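Aluminum resistance protein (Clostridium novyi, PDB 3I16) binds pyridoxal-5'-phosphate and probably acts as a carbon-sulfur lyase of the methionine gamma-lyase family. Local coordinates at residues 169-172 with 176-179; 180-185 with 192-197; 197-202 with 228-233; 205-208 with 214-217. One frame throughout, in Å; residues are numbered along the deposited sequence.

In the fold
Contacts 1, 2 and 4 use strands of the large mixed sheet of this fold-type I pyridoxal-phosphate enzyme, while contact 3 packs helix 196-209 on the loop leading to strand 237-241. Contact 1 comes first along the chain and contact 2 follows; they share strand 177-183, their centres about 19 Å apart. Helix 196-209 then runs through contacts 2, 3 and 4, with contact 4 nested inside the loop closed by contact 3. Contacts 2 and 3, centres about 8 Å apart, are joined by the Arg184-Glu229 salt bridge; the centre of contact 4 is about 10 Å from those of contacts 1 and 3. Strands 177-183 and 214-218 adjoin, and contact 2 holds the pocket residues Gln183 and Ser185.

Contact 1: 169-172 with 176-179; sequences KVLK and SITL
Ile177 meets the helix with two of its branches, each on a different residue. Its CG2 methyl presses against Leu171 CD2 at 3.5 Å, a snug methyl-to-methyl approach, while Ile177 CD1 reaches Val170 CG1 at 3.8 Å. The side chains of Val170 and Leu171 each cross that of Ile177 at roughly a right angle, and no hydrogen bond joins the two segments. The isoleucine can serve both because CG1 lies opposite the carbonyl carbon (chi1 -64°) and the chain then runs extended to CD1, leaving CG2 to face the leucine. This is the end of a crossover: strand 150-153, helix 164-173 and strand 177-183, with strand 117-120 lying between the two strands it connects, and the helix packs across the sheet. Leu119 of that middle strand touches Val170, Leu171 and Ile177. Farther out, Leu171 lies against Val206 and Ile209 of helix 196-209, so it fills the seam between two helices and the sheet. The guanidinium of Arg210 links Leu171 and Ile177 through their carbonyls, NH1 to Leu171 O and NH2 to Ile177 O. At the turn between helix and strand, Ser176 OG is hydrogen-bonded to Asp174 OD1 and Thr117 OG1.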
loop_
_atom_site.group_PDB
_atom_site.type_symbol
_atom_site.label_atom_id
_atom_site.label_comp_id
_atom_site.label_asym_id
_atom_site.label_seq_id
_atom_site.Cartn_x
_atom_site.Cartn_y
_atom_site.Cartn_z
ATOM N N LYS B 169 -27.151 43.335 10.888
ATOM C CA LYS B 169 -27.300 43.912 12.236
ATOM C C LYS B 169 -26.304 43.326 13.233
ATOM O O LYS B 169 -25.741 44.047 14.051
ATOM C CB LYS B 169 -28.719 43.699 12.766
ATOM C CG LYS B 169 -28.944 44.145 14.225
ATOM C CD LYS B 169 -30.396 43.883 14.655
ATOM C CE LYS B 169 -30.709 44.465 16.030
ATOM N NZ LYS B 169 -29.762 43.990 17.077
ATOM N N VAL B 170 -26.101 42.018 13.184
ATOM C CA VAL B 170 -25.173 41.367 14.116
ATOM C C VAL B 170 -23.731 41.787 13.831
ATOM O O VAL B 170 -22.991 42.132 14.757
ATOM C CB VAL B 170 -25.379 39.843 14.122
ATOM C CG1 VAL B 170 -24.263 39.145 14.918
ATOM C CG2 VAL B 170 -26.797 39.533 14.686
ATOM N N LEU B 171 -23.361 41.809 12.554
ATOM C CA LEU B 171 -22.030 42.267 12.126
ATOM C C LEU B 171 -21.758 43.742 12.445
ATOM O O LEU B 171 -20.679 44.096 12.920
ATOM C CB LEU B 171 -21.839 42.045 10.622
ATOM C CG LEU B 171 -21.728 40.600 10.137
ATOM C CD1 LEU B 171 -21.684 40.583 8.594
ATOM C CD2 LEU B 171 -20.518 39.874 10.755
ATOM N N LYS B 172 -22.735 44.611 12.173
ATOM C CA LYS B 172 -22.558 46.013 12.478
ATOM C C LYS B 172 -22.386 46.223 13.992
ATOM O O LYS B 172 -21.565 47.036 14.406
ATOM C CB LYS B 172 -23.706 46.866 11.925
ATOM C CG LYS B 172 -23.662 47.042 10.410
ATOM C CD LYS B 172 -24.637 48.104 9.899
ATOM C CE LYS B 172 -26.081 47.725 10.118
ATOM N NZ LYS B 172 -27.040 48.658 9.436
ATOM N N SER B 176 -15.848 42.639 16.527
ATOM C CA SER B 176 -14.882 41.553 16.808
ATOM C C SER B 176 -15.122 40.327 15.921
ATOM O O SER B 176 -14.306 39.398 15.930
ATOM C CB SER B 176 -14.947 41.119 18.279
ATOM O OG SER B 176 -16.090 40.321 18.546
ATOM N N ILE B 177 -16.255 40.296 15.204
ATOM C CA ILE B 177 -16.554 39.200 14.295
ATOM C C ILE B 177 -15.633 39.280 13.073
ATOM O O ILE B 177 -15.688 40.248 12.286
ATOM C CB ILE B 177 -18.024 39.190 13.837
ATOM C CG1 ILE B 177 -18.960 38.938 15.029
ATOM C CG2 ILE B 177 -18.215 38.137 12.765
ATOM C CD1 ILE B 177 -20.426 39.172 14.734
ATOM N N THR B 178 -14.767 38.278 12.936
ATOM C CA THR B 178 -13.798 38.245 11.849
ATOM C C THR B 178 -13.992 37.107 10.867
ATOM O O THR B 178 -13.278 37.041 9.856
ATOM C CB THR B 178 -12.366 38.141 12.399
ATOM O OG1 THR B 178 -12.222 36.922 13.141
ATOM C CG2 THR B 178 -12.026 39.368 13.294
ATOM N N LEU B 179 -14.933 36.213 11.161
ATOM C CA LEU B 179 -15.209 35.073 10.302
ATOM C C LEU B 179 -16.680 34.731 10.315
ATOM O O LEU B 179 -17.291 34.738 11.376
ATOM C CB LEU B 179 -14.385 33.873 10.751
ATOM C CG LEU B 179 -14.510 32.559 9.971
ATOM C CD1 LEU B 179 -13.173 31.826 9.988
ATOM C CD2 LEU B 179 -15.632 31.721 10.524
#

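Contact 2: 180-185 with 192-197. With PLP (pyridoxal-5'-phosphate), chain J.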
loop_
_atom_site.group_PDB
_atom_site.type_symbol
_atom_site.label_atom_id
_atom_site.label_comp_id
_atom_site.label_asym_id
_atom_site.label_seq_id
_atom_site.Cartn_x
_atom_site.Cartn_y
_atom_site.Cartn_z
ATOM N N VAL B 180 -17.243 34.469 9.130
ATOM C CA VAL B 180 -18.636 34.033 8.995
ATOM C C VAL B 180 -18.586 32.606 8.448
ATOM O O VAL B 180 -17.895 32.328 7.456
ATOM C CB VAL B 180 -19.498 34.986 8.100
ATOM C CG1 VAL B 180 -20.842 34.333 7.655
ATOM C CG2 VAL B 180 -19.800 36.288 8.838
ATOM N N HIS B 181 -19.273 31.705 9.155
ATOM C CA HIS B 181 -19.374 30.315 8.800
ATOM C C HIS B 181 -20.742 30.043 8.166
ATOM O O HIS B 181 -21.787 30.344 8.751
ATOM C CB HIS B 181 -19.146 29.443 10.030
ATOM C CG HIS B 181 -19.691 28.051 9.901
ATOM N ND1 HIS B 181 -20.867 27.661 10.505
ATOM C CD2 HIS B 181 -19.235 26.969 9.233
ATOM C CE1 HIS B 181 -21.114 26.401 10.201
ATOM N NE2 HIS B 181 -20.126 25.954 9.452
ATOM N N ILE B 182 -20.708 29.461 6.975
ATOM C CA ILE B 182 -21.883 29.139 6.193
ATOM C C ILE B 182 -21.924 27.639 5.883
ATOM O O ILE B 182 -21.019 27.105 5.258
ATOM C CB ILE B 182 -21.782 29.844 4.833
ATOM C CG1 ILE B 182 -21.664 31.368 5.000
ATOM C CG2 ILE B 182 -22.933 29.481 3.961
ATOM C CD1 ILE B 182 -21.027 32.014 3.758
ATOM N N GLN B 183 -22.978 26.964 6.302
ATOM C CA GLN B 183 -23.106 25.537 6.029
ATOM C C GLN B 183 -23.963 25.340 4.794
ATOM O O GLN B 183 -25.107 25.754 4.778
ATOM C CB GLN B 183 -23.744 24.852 7.218
ATOM C CG GLN B 183 -23.743 23.338 7.127
ATOM C CD GLN B 183 -24.223 22.733 8.419
ATOM O OE1 GLN B 183 -23.583 22.890 9.476
ATOM N NE2 GLN B 183 -25.366 22.046 8.356
ATOM N N ARG B 184 -23.409 24.706 3.762
ATOM C CA ARG B 184 -24.145 24.489 2.520
ATOM C C ARG B 184 -25.240 23.428 2.670
ATOM O O ARG B 184 -26.416 23.682 2.352
ATOM C CB ARG B 184 -23.175 24.097 1.412
ATOM C CG ARG B 184 -23.822 23.910 0.078
ATOM C CD ARG B 184 -22.816 23.715 -0.981
ATOM N NE ARG B 184 -23.430 23.567 -2.301
ATOM C CZ ARG B 184 -22.734 23.449 -3.427
ATOM N NH1 ARG B 184 -21.407 23.492 -3.410
ATOM N NH2 ARG B 184 -23.361 23.295 -4.575
ATOM N N SER B 185 -24.851 22.253 3.158
ATOM C CA SER B 185 -25.767 21.122 3.347
ATOM C C SER B 185 -26.591 21.318 4.615
ATOM O O SER B 185 -26.161 21.998 5.543
ATOM C CB SER B 185 -24.962 19.820 3.429
ATOM O OG SER B 185 -25.798 18.696 3.589
ATOM N N ARG B 192 -34.100 22.943 2.810
ATOM C CA ARG B 192 -33.295 22.771 1.612
ATOM C C ARG B 192 -31.870 23.232 1.831
ATOM O O ARG B 192 -31.630 24.134 2.619
ATOM C CB ARG B 192 -33.913 23.561 0.473
ATOM C CG ARG B 192 -35.300 23.042 0.092
ATOM C CD ARG B 192 -35.909 23.921 -0.973
ATOM N NE ARG B 192 -35.086 23.914 -2.179
ATOM C CZ ARG B 192 -35.141 24.815 -3.156
ATOM N NH1 ARG B 192 -35.997 25.839 -3.092
ATOM N NH2 ARG B 192 -34.330 24.703 -4.203
ATOM N N ALA B 193 -30.930 22.598 1.139
ATOM C CA ALA B 193 -29.520 22.989 1.166
ATOM C C ALA B 193 -29.403 24.344 0.494
ATOM O O ALA B 193 -30.198 24.646 -0.409
ATOM C CB ALA B 193 -28.677 21.982 0.397
ATOM N N LEU B 194 -28.405 25.145 0.887
ATOM C CA LEU B 194 -28.197 26.465 0.268
ATOM C C LEU B 194 -27.663 26.361 -1.139
ATOM O O LEU B 194 -26.671 25.692 -1.386
ATOM C CB LEU B 194 -27.215 27.352 1.041
ATOM C CG LEU B 194 -27.591 27.914 2.395
ATOM C CD1 LEU B 194 -26.623 29.052 2.671
ATOM C CD2 LEU B 194 -28.998 28.428 2.429
ATOM N N LEU B 195 -28.310 27.064 -2.057
ATOM C CA LEU B 195 -27.871 27.097 -3.422
ATOM C C LEU B 195 -26.664 28.048 -3.526
ATOM O O LEU B 195 -26.429 28.876 -2.647
ATOM C CB LEU B 195 -28.996 27.588 -4.313
ATOM C CG LEU B 195 -30.307 26.776 -4.333
ATOM C CD1 LEU B 195 -31.386 27.519 -5.107
ATOM C CD2 LEU B 195 -30.108 25.399 -4.912
ATOM N N ILE B 196 -25.916 27.938 -4.610
ATOM C CA ILE B 196 -24.778 28.825 -4.851
ATOM C C ILE B 196 -25.216 30.298 -4.841
ATOM O O ILE B 196 -24.459 31.161 -4.352
ATOM C CB ILE B 196 -24.059 28.495 -6.189
ATOM C CG1 ILE B 196 -23.371 27.126 -6.119
ATOM C CG2 ILE B 196 -23.078 29.643 -6.591
ATOM C CD1 ILE B 196 -22.225 26.983 -5.072
ATOM N N GLU B 197 -26.415 30.594 -5.370
ATOM C CA GLU B 197 -26.939 31.972 -5.361
ATOM C C GLU B 197 -27.219 32.471 -3.943
ATOM O O GLU B 197 -27.038 33.659 -3.663
ATOM C CB GLU B 197 -28.192 32.139 -6.240
ATOM C CG GLU B 197 -29.442 31.443 -5.697
ATOM C CD GLU B 197 -30.704 31.727 -6.492
ATOM O OE1 GLU B 197 -30.611 32.073 -7.687
ATOM O OE2 GLU B 197 -31.805 31.588 -5.902
HETATM N N1 PLP J . -20.704 19.323 7.628
HETATM C C2 PLP J . -21.813 18.785 7.049
HETATM C C2A PLP J . -22.982 19.661 6.718
HETATM C C3 PLP J . -21.824 17.419 6.770
HETATM O O3 PLP J . -22.937 16.877 6.175
HETATM C C4 PLP J . -20.721 16.614 7.091
HETATM C C5 PLP J . -19.599 17.179 7.687
HETATM C C6 PLP J . -19.607 18.537 7.932
HETATM C C5A PLP J . -18.348 16.395 8.037
HETATM O O4P PLP J . -18.637 15.178 8.643
HETATM P P PLP J . -17.554 13.990 8.940
HETATM O O1P PLP J . -16.691 13.606 7.747
HETATM O O2P PLP J . -18.449 12.814 9.252
HETATM O O3P PLP J . -16.661 14.422 10.093
#
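Ala193 sets its CB against Arg184 O at 3.4 Å, just before the backbone bond joining the segments: Leu194 N donates to Arg184 O over 2.9 Å, in the plane of that carbonyl. The Leu194 side chain turns back toward the strand, its CD1 methyl meeting Ile182 CG2 at 3.9 Å and roughly at a right angle. Leu194 O lies beside the stem of Arg184, whose CG is 3.7 Å away, and both that oxygen and Arg184 NE are hydrogen-bonded to Ser331 OG. Leu195 is the N-cap of helix 196-209, the helix of a beta-alpha-beta unit that begins with strand 177-183. Ile196 then lays CD1 over one face of the Arg184 guanidinium, 3.9 Å from CZ; the arginine reaches it extended, with CG opposite its backbone N (chi1 -177°). On the cofactor side, Gln183 NE2 donates to Ser185 O and its OE1 bonds Tyr126 N, which fixes the turn of the amide beside the pyridoxal phosphate methyl C2A, 3.7 Å from Gln183 CD. Ser185 CB touches the same methyl. The guanidinium's charge is met by a salt bridge from NH1 to Glu229, with Asn219 OD1 adding a hydrogen bond, while Gln183 O, buried by the contact, has no partner in the model.

Contact 3: 197-202 with 228-233. With EDO (1,2-ethanediol), chain N.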
loop_
_atom_site.group_PDB
_atom_site.type_symbol
_atom_site.label_atom_id
_atom_site.label_comp_id
_atom_site.label_asym_id
_atom_site.label_seq_id
_atom_site.Cartn_x
_atom_site.Cartn_y
_atom_site.Cartn_z
ATOM N N GLU B 197 -26.415 30.594 -5.370
ATOM C CA GLU B 197 -26.939 31.972 -5.361
ATOM C C GLU B 197 -27.219 32.471 -3.943
ATOM O O GLU B 197 -27.038 33.659 -3.663
ATOM C CB GLU B 197 -28.192 32.139 -6.240
ATOM C CG GLU B 197 -29.442 31.443 -5.697
ATOM C CD GLU B 197 -30.704 31.727 -6.492
ATOM O OE1 GLU B 197 -30.611 32.073 -7.687
ATOM O OE2 GLU B 197 -31.805 31.588 -5.902
ATOM N N ASP B 198 -27.669 31.574 -3.058
ATOM C CA ASP B 198 -27.917 31.929 -1.649
ATOM C C ASP B 198 -26.582 32.202 -0.967
ATOM O O ASP B 198 -26.469 33.092 -0.143
ATOM C CB ASP B 198 -28.620 30.800 -0.882
ATOM C CG ASP B 198 -29.993 30.398 -1.485
ATOM O OD1 ASP B 198 -30.792 31.272 -1.842
ATOM O OD2 ASP B 198 -30.273 29.180 -1.568
ATOM N N ILE B 199 -25.567 31.412 -1.304
ATOM C CA ILE B 199 -24.247 31.595 -0.733
ATOM C C ILE B 199 -23.683 32.938 -1.184
ATOM O O ILE B 199 -23.143 33.682 -0.368
ATOM C CB ILE B 199 -23.296 30.435 -1.083
ATOM C CG1 ILE B 199 -23.759 29.167 -0.347
ATOM C CG2 ILE B 199 -21.849 30.805 -0.692
ATOM C CD1 ILE B 199 -23.110 27.846 -0.798
ATOM N N LYS B 200 -23.850 33.264 -2.468
ATOM C CA LYS B 200 -23.421 34.550 -2.990
ATOM C C LYS B 200 -24.115 35.693 -2.240
ATOM O O LYS B 200 -23.476 36.665 -1.869
ATOM C CB LYS B 200 -23.742 34.691 -4.482
ATOM C CG LYS B 200 -23.221 36.009 -5.104
ATOM C CD LYS B 200 -23.559 36.115 -6.576
ATOM C CE LYS B 200 -22.812 37.287 -7.251
ATOM N NZ LYS B 200 -23.002 38.591 -6.583
ATOM N N SER B 201 -25.415 35.586 -2.018
ATOM C CA SER B 201 -26.122 36.674 -1.341
ATOM C C SER B 201 -25.564 36.894 0.075
ATOM O O SER B 201 -25.462 38.019 0.502
ATOM C CB SER B 201 -27.643 36.447 -1.327
ATOM O OG SER B 201 -27.962 35.438 -0.400
ATOM N N ILE B 202 -25.175 35.829 0.781
ATOM C CA ILE B 202 -24.572 35.968 2.114
ATOM C C ILE B 202 -23.187 36.633 2.012
ATOM O O ILE B 202 -22.881 37.599 2.731
ATOM C CB ILE B 202 -24.444 34.608 2.865
ATOM C CG1 ILE B 202 -25.829 33.999 3.173
ATOM C CG2 ILE B 202 -23.628 34.794 4.137
ATOM C CD1 ILE B 202 -25.775 32.514 3.647
ATOM N N LYS B 228 -20.767 25.996 -10.645
ATOM C CA LYS B 228 -19.998 26.849 -9.741
ATOM C C LYS B 228 -19.880 26.229 -8.348
ATOM O O LYS B 228 -20.704 25.409 -7.936
ATOM C CB LYS B 228 -20.668 28.222 -9.588
ATOM C CG LYS B 228 -20.656 29.079 -10.833
ATOM C CD LYS B 228 -21.076 30.510 -10.518
ATOM C CE LYS B 228 -20.865 31.415 -11.712
ATOM N NZ LYS B 228 -21.619 30.919 -12.877
ATOM N N GLU B 229 -18.853 26.647 -7.626
ATOM C CA GLU B 229 -18.646 26.255 -6.230
ATOM C C GLU B 229 -18.675 27.562 -5.408
ATOM O O GLU B 229 -18.691 28.665 -5.977
ATOM C CB GLU B 229 -17.340 25.496 -6.081
ATOM C CG GLU B 229 -17.341 24.116 -6.782
ATOM C CD GLU B 229 -18.298 23.101 -6.161
ATOM O OE1 GLU B 229 -18.544 23.172 -4.943
ATOM O OE2 GLU B 229 -18.781 22.198 -6.895
ATOM N N PRO B 230 -18.693 27.454 -4.071
ATOM C CA PRO B 230 -18.788 28.692 -3.290
ATOM C C PRO B 230 -17.616 29.639 -3.507
ATOM O O PRO B 230 -17.777 30.845 -3.344
ATOM C CB PRO B 230 -18.827 28.200 -1.848
ATOM C CG PRO B 230 -19.404 26.836 -1.940
ATOM C CD PRO B 230 -18.845 26.262 -3.224
ATOM N N THR B 231 -16.464 29.103 -3.893
ATOM C CA THR B 231 -15.282 29.910 -4.157
ATOM C C THR B 231 -15.440 30.752 -5.442
ATOM O O THR B 231 -14.685 31.691 -5.654
ATOM C CB THR B 231 -14.029 29.007 -4.244
ATOM O OG1 THR B 231 -14.328 27.889 -5.090
ATOM C CG2 THR B 231 -13.644 28.475 -2.850
ATOM N N ASP B 232 -16.401 30.407 -6.295
ATOM C CA ASP B 232 -16.690 31.160 -7.504
ATOM C C ASP B 232 -17.644 32.313 -7.182
ATOM O O ASP B 232 -17.868 33.161 -8.039
ATOM C CB ASP B 232 -17.308 30.255 -8.590
ATOM C CG ASP B 232 -16.365 29.178 -9.058
ATOM O OD1 ASP B 232 -15.244 29.538 -9.454
ATOM O OD2 ASP B 232 -16.728 27.974 -9.018
ATOM N N VAL B 233 -18.227 32.344 -5.977
ATOM C CA VAL B 233 -19.124 33.450 -5.605
ATOM C C VAL B 233 -18.649 34.216 -4.358
ATOM O O VAL B 233 -19.465 34.778 -3.608
ATOM C CB VAL B 233 -20.630 33.011 -5.521
ATOM C CG1 VAL B 233 -21.123 32.603 -6.922
ATOM C CG2 VAL B 233 -20.865 31.891 -4.516
HETATM C C1 EDO N . -32.315 27.504 0.641
HETATM O O1 EDO N . -33.684 27.760 0.955
HETATM C C2 EDO N . -32.241 26.965 -0.778
HETATM O O2 EDO N . -32.706 27.939 -1.713
#
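The pyrrolidine ring of Pro230 offers its CB and CG to Ile199, with Ile199 CD1 at 4.0 Å from Pro230 CG and Ile199 CG2 a little farther from Pro230 CB. The two carboxylates nearby are used within their own surroundings. Asp232 OD2 takes the N-H of Glu229 on its anti lone pair at 2.9 Å, tying the last residue of the 3-10 turn 230-232 back to the residue just before it, and Asp198 OD2 bonds back to the backbone N of Leu195, the N-cap of the helix. The same Asp198 oxygen accepts a hydrogen bond from O2 of an ethanediol, probably a crystallisation additive. Val233 reaches the helix from the far end of the turn: its CB lies 3.7 Å from Lys200 CB, and its CG2 touches Ile199 CG2 at 4.1 Å. With CG1 opposite the carbonyl carbon (chi1 -65°), CG2 falls between the backbone N and the carbonyl carbon and lies over Lys200 N and CA. The helix is the one connecting parallel strands 177-183 and 214-218, and the turn belongs to the loop leading on to strand 237-241, so the contact sets that loop against the flank of the crossover helix, with Pro230 also on Ile238 of strand 237-241. The side chain of Lys200 meets Val233 with CB and CG; CG stands opposite the backbone N (chi1 -176°), and NZ turns off to a salt bridge with Asp204.

Contact 4: 205-208 with 214-217; sequences CVKN and ICFV
Cys215 SG is the point where strand and helix meet, and its partners there are carbon atoms. Val206 CG1 lies 3.8 Å from the sulfur and Val206 CB 4.0 Å, so the valine sets one flank of its branched head against it. Lys207 adds an aliphatic contact of its own, CE at 4.0 Å from the same sulfur. The cysteine points SG at the helix by placing it opposite its carbonyl carbon (chi1 -75°). No hydrogen bond crosses between the two segments; what holds the pair together by polar means runs through residues beside them. Lys207 bends at CG (chi2 -67°) and then extends, carrying its amine past the sulfur toward the loop before the strand. There NZ is hydrogen-bonded to Ile213 O and Lys211 O, and pairs with Asp236 OD2 in a salt bridge. Since that carboxylate oxygen also accepts the backbone N-H of Cys215, Asp236 links the lysine to the strand residue its stem rests on. Three acceptors round one ammonium group would probably favour its charged form. Strand 214-218 lies in the sheet between strands 177-183 and 237-241; Ile214 and Phe216 bond along the first of these, and the ring of Phe216 packs on helix 100-111. Helix 196-209 lies over the side that Cys215 faces, and Val206 also touches Ile167 of the neighbouring helix 164-173.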
loop_
_atom_site.group_PDB
_atom_site.type_symbol
_atom_site.label_atom_id
_atom_site.label_comp_id
_atom_site.label_asym_id
_atom_site.label_seq_id
_atom_site.Cartn_x
_atom_site.Cartn_y
_atom_site.Cartn_z
ATOM N N CYS B 205 -23.476 40.308 1.225
ATOM C CA CYS B 205 -23.996 41.000 2.385
ATOM C C CYS B 205 -22.911 41.239 3.457
ATOM O O CYS B 205 -22.762 42.355 3.992
ATOM C CB CYS B 205 -25.144 40.163 2.945
ATOM S SG CYS B 205 -25.827 40.725 4.469
ATOM N N VAL B 206 -22.167 40.190 3.777
ATOM C CA VAL B 206 -21.111 40.271 4.798
ATOM C C VAL B 206 -19.995 41.259 4.410
ATOM O O VAL B 206 -19.613 42.128 5.206
ATOM C CB VAL B 206 -20.498 38.876 5.072
ATOM C CG1 VAL B 206 -19.205 38.976 5.931
ATOM C CG2 VAL B 206 -21.529 37.963 5.718
ATOM N N LYS B 207 -19.472 41.099 3.190
ATOM C CA LYS B 207 -18.403 41.934 2.668
ATOM C C LYS B 207 -18.829 43.413 2.562
ATOM O O LYS B 207 -18.003 44.321 2.650
ATOM C CB LYS B 207 -17.962 41.434 1.290
ATOM C CG LYS B 207 -17.355 40.038 1.230
ATOM C CD LYS B 207 -16.038 39.953 1.918
ATOM C CE LYS B 207 -15.460 38.562 1.770
ATOM N NZ LYS B 207 -14.144 38.462 2.427
ATOM N N ASN B 208 -20.120 43.653 2.362
ATOM C CA ASN B 208 -20.622 45.029 2.314
ATOM C C ASN B 208 -20.540 45.716 3.681
ATOM O O ASN B 208 -20.516 46.939 3.741
ATOM C CB ASN B 208 -22.058 45.088 1.790
ATOM C CG ASN B 208 -22.554 46.502 1.663
ATOM O OD1 ASN B 208 -21.929 47.328 0.987
ATOM N ND2 ASN B 208 -23.670 46.807 2.325
ATOM N N ILE B 214 -13.651 36.930 6.925
ATOM C CA ILE B 214 -13.425 35.697 6.170
ATOM C C ILE B 214 -14.779 34.988 6.005
ATOM O O ILE B 214 -15.502 34.739 6.981
ATOM C CB ILE B 214 -12.441 34.757 6.898
ATOM C CG1 ILE B 214 -11.072 35.413 7.033
ATOM C CG2 ILE B 214 -12.305 33.409 6.182
ATOM C CD1 ILE B 214 -10.489 35.957 5.707
ATOM N N CYS B 215 -15.142 34.713 4.762
ATOM C CA CYS B 215 -16.343 33.949 4.476
ATOM C C CYS B 215 -15.952 32.492 4.234
ATOM O O CYS B 215 -15.361 32.156 3.203
ATOM C CB CYS B 215 -17.065 34.567 3.303
ATOM S SG CYS B 215 -17.910 36.113 3.818
ATOM N N PHE B 216 -16.268 31.651 5.219
ATOM C CA PHE B 216 -15.946 30.232 5.217
ATOM C C PHE B 216 -17.166 29.337 4.961
ATOM O O PHE B 216 -18.165 29.432 5.653
ATOM C CB PHE B 216 -15.291 29.862 6.562
ATOM C CG PHE B 216 -15.009 28.392 6.733
ATOM C CD1 PHE B 216 -14.240 27.703 5.799
ATOM C CD2 PHE B 216 -15.434 27.716 7.865
ATOM C CE1 PHE B 216 -13.969 26.353 5.957
ATOM C CE2 PHE B 216 -15.144 26.354 8.052
ATOM C CZ PHE B 216 -14.404 25.673 7.100
ATOM N N VAL B 217 -17.070 28.456 3.969
ATOM C CA VAL B 217 -18.169 27.543 3.660
ATOM C C VAL B 217 -17.793 26.090 3.863
ATOM O O VAL B 217 -16.767 25.615 3.364
ATOM C CB VAL B 217 -18.659 27.691 2.205
ATOM C CG1 VAL B 217 -19.875 26.755 1.967
ATOM C CG2 VAL B 217 -19.015 29.144 1.902
#